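Local structure of nucleocapsid (2I9F) at residues A[53-56]-A[57-61]. The protein forms the capsid of equine arteritis virus through its capsid-forming domain, the part described here, and probably binds the viral RNA as a whole protein. Residues are numbered along the deposited sequence; the frame is centred on the assembly and turned at random.
Sequences WVPT and KQIQR
Thr56 O accepts the backbone N-H of Gln60 at the N-terminal start of helix 57-63, the short C-terminal helix of this arterivirus capsid-forming domain, with Thr56 at the N-cap position. The bond closes the first helical turn: Gln60 N lies 2.9 Å from Thr56 O and the N-H points almost straight at it (176°), the donor tilted slightly from the carbonyl plane. Ile59 N adds a weak, bent bond to the same oxygen. The Thr56 side chain makes no capping bond; its methyl CG2 instead meets the amide nitrogen NE2 of Gln58 at 3.7 Å and approaches Ile59 CD1.

Ahead of the cap, Pro55 packs back on the turn. Its CB rests on Ile59 CG2 at 3.8 Å, while CG and CD face the amide end of Gln60, with CD 3.5 Å from NE2. Gln60 reaches them because its own CG stands anti to its backbone N (chi1 177°) and the chain then bends at chi2. Val54 CG1 touches the same amide, at CD and OE1. Pro55 and Ile59 also reach helix 19-34, on Leu25 and Glu21 respectively, so both the connection from strand 47-53 and the first turn of helix 57-63 lie against that helix. His8 of a second subunit, the last histidine of its purification tag, hydrogen-bonds to Val54 O. The ladder of Trp53 with a third subunit carries the sheet across the interface. One residue on from Gln60, Arg61 N bonds to Lys57 O, and Lys57 CG lies over the middle of one face of the Arg61 guanidinium, 3.6 Å above its plane.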
loop_
_atom_site.group_PDB
_atom_site.type_symbol
_atom_site.label_atom_id
_atom_site.label_comp_id
_atom_site.label_asym_id
_atom_site.label_seq_id
_atom_site.Cartn_x
_atom_site.Cartn_y
_atom_site.Cartn_z
ATOM N N TRP A 53 0.877 -3.684 3.345
ATOM C CA TRP A 53 2.313 -3.625 3.155
ATOM C C TRP A 53 2.947 -4.890 3.649
ATOM O O TRP A 53 2.338 -5.626 4.363
ATOM C CB TRP A 53 2.916 -2.417 3.861
ATOM C CG TRP A 53 3.097 -2.491 5.384
ATOM C CD1 TRP A 53 4.311 -2.591 6.073
ATOM C CD2 TRP A 53 2.077 -2.458 6.378
ATOM N NE1 TRP A 53 4.072 -2.608 7.414
ATOM C CE2 TRP A 53 2.724 -2.479 7.645
ATOM C CE3 TRP A 53 0.672 -2.313 6.335
ATOM C CZ2 TRP A 53 2.013 -2.405 8.869
ATOM C CZ3 TRP A 53 -0.046 -2.269 7.562
ATOM C CH2 TRP A 53 0.611 -2.316 8.795
ATOM N N VAL A 54 4.160 -5.132 3.168
ATOM C CA VAL A 54 5.073 -6.143 3.661
ATOM C C VAL A 54 5.998 -5.481 4.630
ATOM O O VAL A 54 6.741 -4.575 4.260
ATOM C CB VAL A 54 5.858 -6.814 2.520
ATOM C CG1 VAL A 54 6.738 -7.958 3.061
ATOM C CG2 VAL A 54 4.876 -7.307 1.474
ATOM N N PRO A 55 5.971 -5.950 5.907
ATOM C CA PRO A 55 6.803 -5.313 6.880
ATOM C C PRO A 55 8.282 -5.644 6.664
ATOM O O PRO A 55 8.633 -6.548 5.874
ATOM C CB PRO A 55 6.249 -5.846 8.224
ATOM C CG PRO A 55 5.684 -7.195 7.865
ATOM C CD PRO A 55 5.185 -7.075 6.465
ATOM N N THR A 56 9.135 -4.858 7.292
ATOM C CA THR A 56 10.600 -5.094 7.258
ATOM C C THR A 56 10.976 -6.546 7.649
ATOM O O THR A 56 10.202 -7.254 8.346
ATOM C CB THR A 56 11.292 -4.127 8.187
ATOM O OG1 THR A 56 12.684 -4.144 7.908
ATOM C CG2 THR A 56 11.050 -4.512 9.650
ATOM N N LYS A 57 12.122 -7.010 7.176
ATOM C CA LYS A 57 12.492 -8.440 7.311
ATOM C C LYS A 57 12.258 -9.135 8.679
ATOM O O LYS A 57 11.677 -10.230 8.706
ATOM C CB LYS A 57 13.945 -8.648 6.880
ATOM C CG LYS A 57 14.354 -10.148 6.732
ATOM C CD LYS A 57 13.456 -10.806 5.680
ATOM C CE LYS A 57 14.035 -12.096 5.086
ATOM N NZ LYS A 57 13.121 -12.751 4.113
ATOM N N GLN A 58 12.725 -8.522 9.770
ATOM C CA GLN A 58 12.644 -9.087 11.144
ATOM C C GLN A 58 11.213 -9.433 11.525
ATOM O O GLN A 58 10.955 -10.467 12.140
ATOM C CB GLN A 58 13.156 -8.078 12.181
ATOM C CG GLN A 58 14.436 -7.327 11.737
ATOM C CD GLN A 58 14.548 -5.934 12.366
ATOM O OE1 GLN A 58 14.934 -5.810 13.526
ATOM N NE2 GLN A 58 14.224 -4.883 11.597
ATOM N N ILE A 59 10.295 -8.551 11.139
ATOM C CA ILE A 59 8.852 -8.730 11.408
ATOM C C ILE A 59 8.212 -9.674 10.389
ATOM O O ILE A 59 7.412 -10.538 10.756
ATOM C CB ILE A 59 8.122 -7.377 11.466
ATOM C CG1 ILE A 59 8.669 -6.601 12.664
ATOM C CG2 ILE A 59 6.525 -7.579 11.624
ATOM C CD1 ILE A 59 8.425 -5.124 12.596
ATOM N N GLN A 60 8.556 -9.488 9.109
ATOM C CA GLN A 60 8.166 -10.428 8.072
ATOM C C GLN A 60 8.440 -11.921 8.420
ATOM O O GLN A 60 7.532 -12.761 8.288
ATOM C CB GLN A 60 8.826 -10.054 6.751
ATOM C CG GLN A 60 8.508 -11.053 5.682
ATOM C CD GLN A 60 7.059 -11.037 5.228
ATOM O OE1 GLN A 60 6.743 -11.613 4.188
ATOM N NE2 GLN A 60 6.166 -10.393 6.000
ATOM N N ARG A 61 9.668 -12.241 8.835
ATOM C CA ARG A 61 10.010 -13.558 9.428
ATOM C C ARG A 61 8.954 -14.102 10.413
ATOM O O ARG A 61 8.557 -15.257 10.320
ATOM C CB ARG A 61 11.362 -13.479 10.159
ATOM C CG ARG A 61 12.600 -13.388 9.276
ATOM C CD ARG A 61 13.897 -13.591 10.110
ATOM N NE ARG A 61 14.643 -12.341 10.347
ATOM C CZ ARG A 61 15.733 -11.960 9.674
ATOM N NH1 ARG A 61 16.218 -12.728 8.709
ATOM N NH2 ARG A 61 16.349 -10.807 9.956
#